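Local coordinates for protein Myo-inositol phosphohydrolase (Mitsuokella multacida, PDB 4WU3) that probably removes phosphate groups from inositol hexakisphosphate (phytate), and binds inositol tetrakisphosphate, as a protein tyrosine phosphatase-like enzyme, at residues I52-V57 with S94-E99; R216-D221 with V330-P335; R343-D348 with A433-G438; E604-Y609 with T620-W625. The protein carries 2 engineered substitutions. All blocks are in the same frame, centred on the assembly; numbering follows the deposited sequence. Where two conformers were deposited one is given.

Contact 1: residues I52-V57 with S94-E99; sequences IDRADV and SSCFSE
Arg-54, Ser-98 and Cys-96 bury the most surface here: the aliphatic part of Arg-54 lies along the backbone from Cys-96 to Ser-98. With CG anti to its own carbonyl carbon (chi1 -54°), Arg-54 CG comes down 3.4 Å from Cys-96 O, and bends at chi2 and chi3 (-62° and -69°) then turn CD and the guanidinium along that oxygen toward Ser-95. The same Arg-54 CG is 3.6 Å from Cys-96 SG, while on the neighbouring residue Asp-53 CB meets that sulfur at 3.7 Å. Beyond the bend the guanidinium passes over the hydroxyl of Ser-95, whose OG stands 4.1 Å from Arg-54 CZ above one face; that hydroxyl donates to Cys-96 O. The charge itself is matched by Glu-101, in a salt bridge from NH2. An alanine here would lose the methylenes over Cys-96 and is likely to leave Glu-101 without its positive mate.

Ser-98 is the second anchor. Its OG donates to Asp-56 OD1 at 2.8 Å, arriving on the anti side of the carboxylate, 20° out of its plane. Asp-56 OD1 also accepts from Lys-100 N, so the carboxylate reaches the start of helix 99-108. The other oxygen, Asp-56 OD2, lies 2.6 Å from a water that also sits close to Glu-99 OE1, between two like charges; Glu-99 has Arg-193 as its salt-bridge partner.

The two ends of this arrangement are recognisable motifs: Ser-98 is the N-cap of helix 99-108, and Asp-53 and Arg-54 form a classic beta bulge opposite Ala-133 on strand 132-137.

Contact 2: residues R216-D221 with V330-P335; sequences RPDDPD and VNSWEP
Asp-219 OD1, in a carboxylate laid against Ser-332, is gripped from two sources: Arg-216 NH2 forms a salt bridge to it at 2.8 Å, and a water donates to it at 2.9 Å. That water also donates to Val-330 O and accepts from Arg-216 NH1, lying at the edge of the guanidinium in its plane, so it ties both segments together.

Asp-219 and Ser-332 then exchange bonds directly. Ser-332 N donates to Asp-219 OD2 at 2.8 Å, coming from well above the carboxylate plane. In return Asp-219 N gives a nearly straight bond (169°) to Ser-332 OG at 3.0 Å. Asp-219 can offer both groups to one serine because its CG is turned beside its own backbone N (chi1 -68°).

Arg-216 is fixed by Pro-217 O, which accepts side-on from both NE and NH2, with the oxygen in the guanidinium plane. One face of the guanidinium rests under Ser-332 CB, 4.0 Å from Arg-216 NH2. A leucine in place of this arginine would probably leave Asp-219 OD1 without its charged partner and Pro-217 O without either donor.

Asn-331 O makes a weak hydrogen bond to Gln-302 of the second subunit. The pattern is that of a helix start tied to a connecting loop: Ser-332, between helix 321-327 and strand 339-340, takes the first N-H of helix 219-230.

Contact 3: residues R343-D348 with A433-G438; sequences RLDTKD and AVSWYG. With 4IP (inositol-(1,3,4,5)-tetrakisphosphate), chain F.
Arg-343 and Tyr-437 project from paired strands toward the bound inositol phosphate, with the guanidinium and ring planes turned 81° apart. Arg-343 NH1 comes within 3.6 Å of Tyr-437 CE1. The arginine reaches the ligand because its chain runs out fully extended, starting with CG anti to the backbone N (chi1 171°). Its guanidinium then meets the 3-phosphate edge-on, with the phosphorus in its plane: Arg-343 NH2 bonds 4IP O6P at 2.6 Å, and NH1 adds a straighter bond to 4IP O5P at 3.2 Å as well as a weak one to O6P.

Asp-345 is directed at Ser-435, whose OG donates to Asp-345 OD1 at 2.9 Å on the syn side. Arg-422 and Gln-541 hold this carboxylate from outside the pair, and its OD1 is a long ion-pair partner of Arg-343 NE, felt through charge alone. A water accepts from Arg-343 NH1 and donates to Ser-435 OG, joining second shell to first. Farther along, Thr-346 CG2 presses on Ala-433 CB at 3.3 Å, tighter than normal contact.

The antiparallel ladder slips by one residue here: Asp-345 and Thr-346 both face Ala-433, a classic beta bulge. Strand 342-346 is flanked by 467-471, where Val-470 meets Leu-344 and Val-434, and strand 432-438 by 426-429; Thr-346 OG1 reaches helix 398-411 through Glu-400.

Contact 4: residues E604-Y609 with T620-W625; sequences EKFYQY and TSWSQW
Phe-606 turns its edge to the face of Trp-622, the first of three edge-to-face pairs, with the ring centroid 5.2 Å from that of the six-membered ring and the planes at 61°. Trp-622 in turn points its own edge at the face of Tyr-609, offset, the planes at 76°. Tyr-609 completes the series by setting its edge on Trp-625, its centroid 5.3 Å from that of the five-membered ring. Tyr-609 can serve both tryptophans because its CG stands anti to the backbone N (chi1 162°), sending the ring between them.

CH-pi contacts reinforce the stacks. Tyr-609 CB sits 3.8 Å from the centroid of the six-membered ring of Trp-625, almost straight above it, and Trp-622 CA lies 4.2 Å from the centroid of the Tyr-609 ring. At the rim of Trp-625, Gln-608 CG touches CZ2 at 3.7 Å; the amide stands nearly perpendicular to the indole and its NE2 bonds Glu-612, as does Trp-625 NE1.

Of polar bonds across the contact there is one: Tyr-609 OH donates to Thr-620 O at 2.7 Å, in the carbonyl plane and at the edge of the tyrosine's own ring. It pins the tyrosine's end to the turn just before the short helix. That helix opens with a capping box, in which Gln-624 N donates to Ser-621 OG at 3.1 Å and Ser-621 N answers weakly to Gln-624 OE1.

Together these make an aromatic cluster fastening the C-terminal helix 622-626 back against helix 593-613, with Ile-520 of helix 517-529 touching both Phe-606 and Trp-622.

Overall arrangement
The four contacts follow one another along the chain, each closing before the next opens. Contacts 1 and 3 lie on opposite sides of the chain's centre, their centres 53 Å apart, yet they echo each other: both have a strand with a classic beta bulge opposite an alanine, beside five-stranded mixed sheets of the same strand order, 1-2-5-3-4. This fits a chain built of two similar phosphatase-like halves. Contact 2 holds the connection between them, and its nearest atoms come about 9 Å from contact 3, which lies at an occupied ligand pocket. Contact 4 packs the chain's end in the second half, about 34 Å from contact 3 between centres.

Contact 1: residues I52-V57 with S94-E99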
# COMPACT_ATOMS: atom_id res chain seq x y z
N ILE A 52 20.06 12.29 15.55
CA ILE A 52 19.91 11.82 16.91
C ILE A 52 18.54 11.18 17.11
O ILE A 52 17.51 11.79 16.82
CB ILE A 52 20.13 12.99 17.90
CG1 ILE A 52 21.59 13.47 17.82
CG2 ILE A 52 19.78 12.59 19.32
CD1 ILE A 52 21.86 14.77 18.55
N ASP A 53 18.52 9.94 17.59
CA ASP A 53 17.29 9.24 17.90
C ASP A 53 16.89 9.53 19.34
O ASP A 53 15.76 9.95 19.63
CB ASP A 53 17.47 7.72 17.74
CG ASP A 53 17.65 7.27 16.29
OD1 ASP A 53 17.21 7.97 15.36
OD2 ASP A 53 18.24 6.18 16.09
N ARG A 54 17.83 9.27 20.26
CA ARG A 54 17.62 9.47 21.69
C ARG A 54 18.85 10.09 22.35
O ARG A 54 19.94 9.51 22.35
CB ARG A 54 17.33 8.14 22.40
CG ARG A 54 16.17 7.33 21.82
CD ARG A 54 14.86 8.08 21.92
NE ARG A 54 14.45 8.19 23.31
CZ ARG A 54 13.37 8.84 23.73
NH1 ARG A 54 12.57 9.44 22.86
NH2 ARG A 54 13.08 8.87 25.01
N ALA A 55 18.67 11.28 22.90
CA ALA A 55 19.68 11.91 23.74
C ALA A 55 19.83 11.03 24.96
O ALA A 55 18.88 10.39 25.38
CB ALA A 55 19.24 13.32 24.14
N ASP A 56 21.03 10.98 25.53
CA ASP A 56 21.32 10.07 26.63
C ASP A 56 20.86 10.63 27.97
O ASP A 56 21.52 11.49 28.55
CB ASP A 56 22.80 9.75 26.69
CG ASP A 56 23.07 8.43 27.36
OD1 ASP A 56 22.08 7.69 27.63
OD2 ASP A 56 24.24 8.11 27.62
N VAL A 57 19.74 10.11 28.46
CA VAL A 57 19.09 10.65 29.64
C VAL A 57 18.66 9.52 30.56
O VAL A 57 18.19 8.49 30.08
CB VAL A 57 17.84 11.44 29.25
CG1 VAL A 57 17.18 12.03 30.48
CG2 VAL A 57 18.19 12.54 28.26
N SER A 94 8.80 -0.37 23.89
CA SER A 94 9.08 1.06 23.91
C SER A 94 9.60 1.52 22.58
O SER A 94 9.79 0.72 21.67
CB SER A 94 10.16 1.39 24.95
OG SER A 94 11.41 0.84 24.55
N SER A 95 9.83 2.83 22.50
CA SER A 95 10.61 3.44 21.45
C SER A 95 12.06 2.97 21.54
O SER A 95 12.45 2.28 22.48
CB SER A 95 10.64 4.95 21.67
OG SER A 95 11.49 5.27 22.77
N CYS A 96 12.87 3.41 20.60
CA CYS A 96 14.28 3.17 20.72
C CYS A 96 14.76 3.90 21.97
O CYS A 96 14.07 4.77 22.49
CB CYS A 96 15.02 3.61 19.46
SG CYS A 96 14.88 5.35 19.04
N PHE A 97 15.93 3.51 22.45
CA PHE A 97 16.46 3.96 23.73
C PHE A 97 17.94 4.33 23.64
O PHE A 97 18.72 3.70 22.90
CB PHE A 97 16.26 2.89 24.82
CG PHE A 97 16.56 1.47 24.36
CD1 PHE A 97 17.86 1.05 24.16
CD2 PHE A 97 15.53 0.57 24.13
CE1 PHE A 97 18.13 -0.24 23.74
CE2 PHE A 97 15.79 -0.73 23.71
CZ PHE A 97 17.10 -1.14 23.51
N SER A 98 18.32 5.36 24.40
CA SER A 98 19.72 5.66 24.66
C SER A 98 20.27 4.62 25.63
O SER A 98 19.53 3.77 26.14
CB SER A 98 19.88 7.06 25.26
OG SER A 98 19.56 7.05 26.64
N GLU A 99 21.56 4.68 25.90
CA GLU A 99 22.16 3.72 26.82
C GLU A 99 21.60 3.86 28.25
O GLU A 99 21.28 2.88 28.89
CB GLU A 99 23.68 3.91 26.84
CG GLU A 99 24.41 2.80 27.56
CD GLU A 99 25.92 2.95 27.44
OE1 GLU A 99 26.39 4.10 27.36
OE2 GLU A 99 26.63 1.93 27.43
O HOH W 1 25.48 6.25 28.96

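Contact 2: residues R216-D221 with V330-P335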
# COMPACT_ATOMS: atom_id res chain seq x y z
N ARG A 216 3.91 -3.86 7.92
CA ARG A 216 3.94 -5.13 8.63
C ARG A 216 5.22 -5.86 8.30
O ARG A 216 5.82 -5.61 7.26
CB ARG A 216 2.76 -6.01 8.19
CG ARG A 216 2.61 -6.09 6.67
CD ARG A 216 1.87 -7.34 6.24
NE ARG A 216 2.64 -8.53 6.58
CZ ARG A 216 2.28 -9.77 6.27
NH1 ARG A 216 1.14 -10.00 5.62
NH2 ARG A 216 3.06 -10.78 6.61
N PRO A 217 5.63 -6.79 9.16
CA PRO A 217 6.70 -7.71 8.77
C PRO A 217 6.27 -8.61 7.60
O PRO A 217 5.10 -9.02 7.55
CB PRO A 217 6.89 -8.56 10.02
CG PRO A 217 5.55 -8.57 10.65
CD PRO A 217 4.97 -7.21 10.40
N ASP A 218 7.17 -8.89 6.66
CA ASP A 218 6.90 -9.87 5.61
C ASP A 218 6.97 -11.27 6.22
O ASP A 218 7.61 -11.48 7.25
CB ASP A 218 7.90 -9.75 4.47
CG ASP A 218 7.69 -8.50 3.64
OD1 ASP A 218 6.53 -8.02 3.57
OD2 ASP A 218 8.67 -7.98 3.06
N ASP A 219 6.32 -12.21 5.56
CA ASP A 219 6.22 -13.59 6.04
C ASP A 219 7.56 -14.22 6.50
O ASP A 219 7.61 -14.85 7.55
CB ASP A 219 5.56 -14.48 4.98
CG ASP A 219 4.09 -14.15 4.76
OD1 ASP A 219 3.55 -13.26 5.45
OD2 ASP A 219 3.46 -14.78 3.88
N PRO A 220 8.64 -14.09 5.70
CA PRO A 220 9.89 -14.74 6.12
C PRO A 220 10.44 -14.20 7.44
O PRO A 220 11.09 -14.94 8.18
CB PRO A 220 10.86 -14.42 4.97
CG PRO A 220 9.98 -14.14 3.79
CD PRO A 220 8.72 -13.54 4.33
N ASP A 221 10.17 -12.92 7.73
CA ASP A 221 10.55 -12.30 9.00
C ASP A 221 9.67 -12.75 10.18
O ASP A 221 10.13 -12.86 11.32
CB ASP A 221 10.50 -10.78 8.89
CG ASP A 221 11.74 -10.20 8.25
OD1 ASP A 221 12.84 -10.74 8.49
OD2 ASP A 221 11.64 -9.20 7.52
N VAL A 330 -3.27 -15.94 2.18
CA VAL A 330 -3.13 -14.67 2.90
C VAL A 330 -1.64 -14.35 3.11
O VAL A 330 -1.28 -13.53 3.95
CB VAL A 330 -3.89 -14.70 4.24
CG1 VAL A 330 -5.38 -14.85 4.01
CG2 VAL A 330 -3.41 -15.85 5.11
N ASN A 331 -0.79 -14.98 2.30
CA ASN A 331 0.64 -14.74 2.33
C ASN A 331 1.04 -13.34 1.84
O ASN A 331 0.34 -12.75 1.01
CB ASN A 331 1.36 -15.77 1.47
CG ASN A 331 0.87 -15.77 0.04
OD1 ASN A 331 -0.23 -16.25 -0.25
ND2 ASN A 331 1.66 -15.20 -0.85
N SER A 332 2.15 -12.82 2.34
CA SER A 332 2.77 -11.66 1.72
C SER A 332 3.47 -12.12 0.44
O SER A 332 3.81 -13.28 0.28
CB SER A 332 3.77 -10.98 2.65
OG SER A 332 4.82 -11.85 3.00
N TRP A 333 3.67 -11.20 -0.48
CA TRP A 333 4.30 -11.53 -1.74
C TRP A 333 5.81 -11.63 -1.57
O TRP A 333 6.45 -10.83 -0.87
CB TRP A 333 3.95 -10.48 -2.80
CG TRP A 333 4.56 -10.74 -4.15
CD1 TRP A 333 4.01 -11.45 -5.17
CD2 TRP A 333 5.85 -10.30 -4.61
NE1 TRP A 333 4.86 -11.47 -6.25
CE2 TRP A 333 6.00 -10.78 -5.93
CE3 TRP A 333 6.89 -9.56 -4.04
CZ2 TRP A 333 7.14 -10.53 -6.69
CZ3 TRP A 333 8.03 -9.31 -4.80
CH2 TRP A 333 8.14 -9.80 -6.11
N GLU A 334 6.38 -12.63 -2.23
CA GLU A 334 7.82 -12.84 -2.27
C GLU A 334 8.24 -13.15 -3.71
O GLU A 334 7.49 -13.77 -4.46
CB GLU A 334 8.18 -14.02 -1.35
CG GLU A 334 8.17 -13.68 0.14
CD GLU A 334 9.44 -12.98 0.59
OE1 GLU A 334 10.54 -13.50 0.31
OE2 GLU A 334 9.33 -11.92 1.24
N PRO A 335 9.44 -12.69 -4.13
CA PRO A 335 9.90 -13.10 -5.45
C PRO A 335 10.15 -14.60 -5.51
O PRO A 335 10.50 -15.21 -4.50
CB PRO A 335 11.20 -12.32 -5.63
CG PRO A 335 11.60 -11.84 -4.28
CD PRO A 335 10.34 -11.72 -3.48
O HOH W 2 0.71 -13.13 5.69

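Contact 3: residues R343-D348 with A433-G438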
# COMPACT_ATOMS: atom_id res chain seq x y z
N ARG A 343 18.26 -21.84 -20.57
CA ARG A 343 18.96 -20.78 -21.24
C ARG A 343 20.11 -21.36 -22.03
O ARG A 343 20.82 -22.24 -21.56
CB ARG A 343 19.51 -19.83 -20.18
CG ARG A 343 20.46 -18.77 -20.71
CD ARG A 343 21.01 -17.94 -19.56
NE ARG A 343 21.53 -16.65 -20.01
CZ ARG A 343 22.05 -15.73 -19.19
NH1 ARG A 343 22.13 -15.95 -17.89
NH2 ARG A 343 22.51 -14.59 -19.69
N LEU A 344 20.27 -20.87 -23.25
CA LEU A 344 21.46 -21.15 -24.04
C LEU A 344 22.59 -20.22 -23.64
O LEU A 344 22.61 -19.06 -24.05
CB LEU A 344 21.13 -20.96 -25.53
CG LEU A 344 22.30 -21.03 -26.51
CD1 LEU A 344 23.01 -22.37 -26.41
CD2 LEU A 344 21.75 -20.80 -27.91
N ASP A 345 23.54 -20.72 -22.85
CA ASP A 345 24.66 -19.90 -22.37
C ASP A 345 25.62 -19.61 -23.50
O ASP A 345 26.07 -18.49 -23.68
CB ASP A 345 25.41 -20.62 -21.25
CG ASP A 345 24.64 -20.64 -19.94
OD1 ASP A 345 23.77 -19.78 -19.75
OD2 ASP A 345 24.92 -21.52 -19.09
N THR A 346 25.96 -20.65 -24.26
CA THR A 346 26.86 -20.50 -25.38
C THR A 346 26.69 -21.66 -26.36
O THR A 346 26.61 -22.83 -25.98
CB THR A 346 28.33 -20.35 -24.94
OG1 THR A 346 29.18 -20.22 -26.09
CG2 THR A 346 28.79 -21.53 -24.11
N LYS A 347 26.60 -21.29 -27.62
CA LYS A 347 26.39 -22.23 -28.69
C LYS A 347 27.67 -22.97 -28.99
O LYS A 347 28.76 -22.42 -28.87
CB LYS A 347 25.97 -21.48 -29.94
CG LYS A 347 24.86 -22.17 -30.68
CD LYS A 347 24.58 -21.45 -31.99
CE LYS A 347 24.39 -22.45 -33.12
NZ LYS A 347 24.01 -21.75 -34.37
N ASP A 348 27.54 -24.22 -29.40
CA ASP A 348 28.69 -25.05 -29.74
C ASP A 348 29.38 -24.49 -30.97
O ASP A 348 28.82 -24.52 -32.07
CB ASP A 348 28.23 -26.47 -30.00
CG ASP A 348 29.38 -27.44 -30.16
OD1 ASP A 348 30.55 -27.01 -30.08
OD2 ASP A 348 29.10 -28.64 -30.37
N ALA A 433 26.34 -25.29 -24.21
CA ALA A 433 26.27 -24.96 -22.79
C ALA A 433 24.89 -24.38 -22.47
O ALA A 433 24.44 -23.43 -23.12
CB ALA A 433 27.34 -23.94 -22.44
N VAL A 434 24.22 -24.96 -21.48
CA VAL A 434 22.91 -24.51 -21.07
C VAL A 434 22.86 -24.37 -19.56
O VAL A 434 23.70 -24.92 -18.85
CB VAL A 434 21.81 -25.50 -21.52
CG1 VAL A 434 21.81 -25.66 -23.03
CG2 VAL A 434 21.99 -26.84 -20.85
N SER A 435 21.87 -23.62 -19.07
CA SER A 435 21.63 -23.46 -17.64
C SER A 435 20.15 -23.33 -17.32
O SER A 435 19.35 -22.93 -18.16
CB SER A 435 22.41 -22.26 -17.09
OG SER A 435 22.06 -21.07 -17.75
N TRP A 436 19.77 -23.70 -16.11
CA TRP A 436 18.38 -23.60 -15.70
C TRP A 436 18.18 -22.22 -15.08
O TRP A 436 18.58 -21.97 -13.95
CB TRP A 436 18.04 -24.71 -14.72
CG TRP A 436 16.59 -24.80 -14.32
CD1 TRP A 436 16.08 -24.71 -13.06
CD2 TRP A 436 15.47 -25.01 -15.19
NE1 TRP A 436 14.72 -24.85 -13.09
CE2 TRP A 436 14.32 -25.03 -14.38
CE3 TRP A 436 15.33 -25.17 -16.58
CZ2 TRP A 436 13.04 -25.21 -14.91
CZ3 TRP A 436 14.05 -25.35 -17.10
CH2 TRP A 436 12.92 -25.37 -16.27
N TYR A 437 17.59 -21.33 -15.86
CA TYR A 437 17.59 -19.91 -15.55
C TYR A 437 16.35 -19.51 -14.78
O TYR A 437 15.23 -19.69 -15.26
CB TYR A 437 17.65 -19.08 -16.83
CG TYR A 437 17.75 -17.59 -16.57
CD1 TYR A 437 18.98 -16.99 -16.30
CD2 TYR A 437 16.63 -16.79 -16.58
CE1 TYR A 437 19.08 -15.63 -16.06
CE2 TYR A 437 16.71 -15.43 -16.33
CZ TYR A 437 17.93 -14.85 -16.07
OH TYR A 437 18.01 -13.51 -15.83
N GLY A 438 16.56 -18.95 -13.60
CA GLY A 438 15.49 -18.29 -12.86
C GLY A 438 15.74 -16.79 -12.79
O GLY A 438 16.79 -16.32 -13.19
C1 4IP F . 27.78 -11.90 -14.65
O1 4IP F . 29.08 -12.48 -14.77
C2 4IP F . 26.82 -12.52 -15.65
O2 4IP F . 27.36 -12.39 -16.96
C3 4IP F . 25.47 -11.83 -15.63
O3 4IP F . 24.61 -12.42 -16.61
C4 4IP F . 25.59 -10.33 -15.89
O4 4IP F . 24.30 -9.73 -15.77
C5 4IP F . 26.55 -9.70 -14.89
O5 4IP F . 26.72 -8.31 -15.17
C6 4IP F . 27.91 -10.40 -14.91
O6 4IP F . 28.78 -9.81 -13.93
P1 4IP F . 29.48 -13.87 -14.06
O1P 4IP F . 29.57 -13.52 -12.60
O2P 4IP F . 30.80 -14.21 -14.72
O3P 4IP F . 28.37 -14.82 -14.43
P3 4IP F . 23.19 -13.04 -16.18
O4P 4IP F . 22.62 -12.02 -15.23
O5P 4IP F . 23.54 -14.37 -15.55
O6P 4IP F . 22.42 -13.15 -17.48
P4 4IP F . 23.68 -8.76 -16.91
O7P 4IP F . 23.86 -9.52 -18.20
O8P 4IP F . 22.23 -8.63 -16.49
O9P 4IP F . 24.50 -7.50 -16.79
P5 4IP F . 26.86 -7.26 -13.94
OPF 4IP F . 26.10 -7.88 -12.78
OPG 4IP F . 26.25 -6.00 -14.51
OPH 4IP F . 28.36 -7.18 -13.71
O HOH W 3 22.40 -18.62 -16.40

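Contact 4: residues E604-Y609 with T620-W625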
# COMPACT_ATOMS: atom_id res chain seq x y z
N GLU A 604 38.49 -4.98 -0.99
CA GLU A 604 39.48 -4.29 -0.17
C GLU A 604 39.75 -5.04 1.12
O GLU A 604 40.91 -5.15 1.54
CB GLU A 604 39.00 -2.90 0.21
CG GLU A 604 39.10 -1.89 -0.90
CD GLU A 604 38.77 -0.48 -0.44
OE1 GLU A 604 38.12 -0.33 0.62
OE2 GLU A 604 39.16 0.47 -1.14
N LYS A 605 38.69 -5.51 1.77
CA LYS A 605 38.88 -6.28 2.99
C LYS A 605 39.75 -7.48 2.67
O LYS A 605 40.74 -7.75 3.37
CB LYS A 605 37.54 -6.70 3.59
CG LYS A 605 36.86 -5.56 4.34
CD LYS A 605 35.79 -6.05 5.30
CE LYS A 605 35.33 -4.92 6.21
NZ LYS A 605 34.25 -5.32 7.15
N PHE A 606 39.43 -8.18 1.60
CA PHE A 606 40.18 -9.38 1.28
C PHE A 606 41.65 -9.06 1.02
O PHE A 606 42.52 -9.85 1.36
CB PHE A 606 39.58 -10.12 0.09
CG PHE A 606 40.26 -11.41 -0.20
CD1 PHE A 606 39.88 -12.55 0.46
CD2 PHE A 606 41.30 -11.46 -1.11
CE1 PHE A 606 40.52 -13.74 0.20
CE2 PHE A 606 41.94 -12.65 -1.37
CZ PHE A 606 41.55 -13.79 -0.71
N TYR A 607 41.93 -7.91 0.43
CA TYR A 607 43.30 -7.46 0.26
C TYR A 607 44.00 -7.36 1.61
O TYR A 607 45.14 -7.84 1.77
CB TYR A 607 43.35 -6.12 -0.46
CG TYR A 607 44.75 -5.61 -0.68
CD1 TYR A 607 45.49 -6.02 -1.78
CD2 TYR A 607 45.35 -4.75 0.23
CE1 TYR A 607 46.78 -5.58 -1.98
CE2 TYR A 607 46.64 -4.29 0.04
CZ TYR A 607 47.35 -4.71 -1.07
OH TYR A 607 48.64 -4.26 -1.26
N GLN A 608 43.32 -6.77 2.59
CA GLN A 608 43.87 -6.66 3.94
C GLN A 608 44.13 -8.04 4.54
O GLN A 608 45.15 -8.27 5.20
CB GLN A 608 42.94 -5.87 4.87
CG GLN A 608 43.49 -5.80 6.29
CD GLN A 608 42.63 -5.00 7.26
OE1 GLN A 608 41.59 -4.46 6.88
NE2 GLN A 608 43.05 -4.95 8.52
N TYR A 609 43.18 -8.94 4.33
CA TYR A 609 43.30 -10.29 4.86
C TYR A 609 44.58 -10.94 4.34
O TYR A 609 45.30 -11.61 5.08
CB TYR A 609 42.08 -11.12 4.46
CG TYR A 609 42.29 -12.61 4.59
CD1 TYR A 609 42.28 -13.23 5.83
CD2 TYR A 609 42.48 -13.41 3.46
CE1 TYR A 609 42.48 -14.60 5.95
CE2 TYR A 609 42.67 -14.77 3.58
CZ TYR A 609 42.67 -15.36 4.83
OH TYR A 609 42.85 -16.71 4.98
N THR A 620 45.15 -19.02 9.24
CA THR A 620 43.88 -18.45 9.67
C THR A 620 42.94 -18.24 8.48
O THR A 620 43.30 -17.62 7.48
CB THR A 620 44.08 -17.09 10.34
OG1 THR A 620 45.05 -17.21 11.38
CG2 THR A 620 42.76 -16.59 10.91
N SER A 621 41.72 -18.76 8.58
CA SER A 621 40.79 -18.70 7.46
C SER A 621 40.17 -17.32 7.30
O SER A 621 40.20 -16.50 8.22
CB SER A 621 39.69 -19.74 7.63
OG SER A 621 38.80 -19.36 8.66
N TRP A 622 39.60 -17.09 6.13
CA TRP A 622 38.89 -15.85 5.82
C TRP A 622 37.69 -15.65 6.73
O TRP A 622 37.44 -14.55 7.21
CB TRP A 622 38.47 -15.87 4.35
CG TRP A 622 37.47 -14.84 3.89
CD1 TRP A 622 36.21 -15.08 3.46
CD2 TRP A 622 37.68 -13.42 3.75
NE1 TRP A 622 35.61 -13.92 3.08
CE2 TRP A 622 36.48 -12.88 3.25
CE3 TRP A 622 38.75 -12.56 4.02
CZ2 TRP A 622 36.32 -11.52 3.00
CZ3 TRP A 622 38.58 -11.21 3.78
CH2 TRP A 622 37.38 -10.70 3.27
N SER A 623 36.95 -16.72 6.97
CA SER A 623 35.78 -16.66 7.85
C SER A 623 36.17 -16.31 9.28
O SER A 623 35.55 -15.45 9.90
CB SER A 623 35.02 -17.99 7.81
OG SER A 623 34.32 -18.11 6.59
N GLN A 624 37.19 -16.98 9.81
CA GLN A 624 37.68 -16.69 11.16
C GLN A 624 38.20 -15.25 11.25
O GLN A 624 37.91 -14.53 12.20
CB GLN A 624 38.78 -17.69 11.56
CG GLN A 624 38.30 -19.13 11.73
CD GLN A 624 39.44 -20.13 11.80
OE1 GLN A 624 40.60 -19.78 11.60
NE2 GLN A 624 39.11 -21.40 12.06
N TRP A 625 38.95 -14.82 10.24
CA TRP A 625 39.47 -13.45 10.20
C TRP A 625 38.34 -12.43 10.22
O TRP A 625 38.37 -11.47 11.00
CB TRP A 625 40.33 -13.26 8.95
CG TRP A 625 41.05 -11.92 8.89
CD1 TRP A 625 42.22 -11.60 9.53
CD2 TRP A 625 40.66 -10.75 8.16
NE1 TRP A 625 42.57 -10.30 9.23
CE2 TRP A 625 41.63 -9.76 8.40
CE3 TRP A 625 39.57 -10.45 7.32
CZ2 TRP A 625 41.55 -8.48 7.84
CZ3 TRP A 625 39.49 -9.18 6.77
CH2 TRP A 625 40.48 -8.21 7.03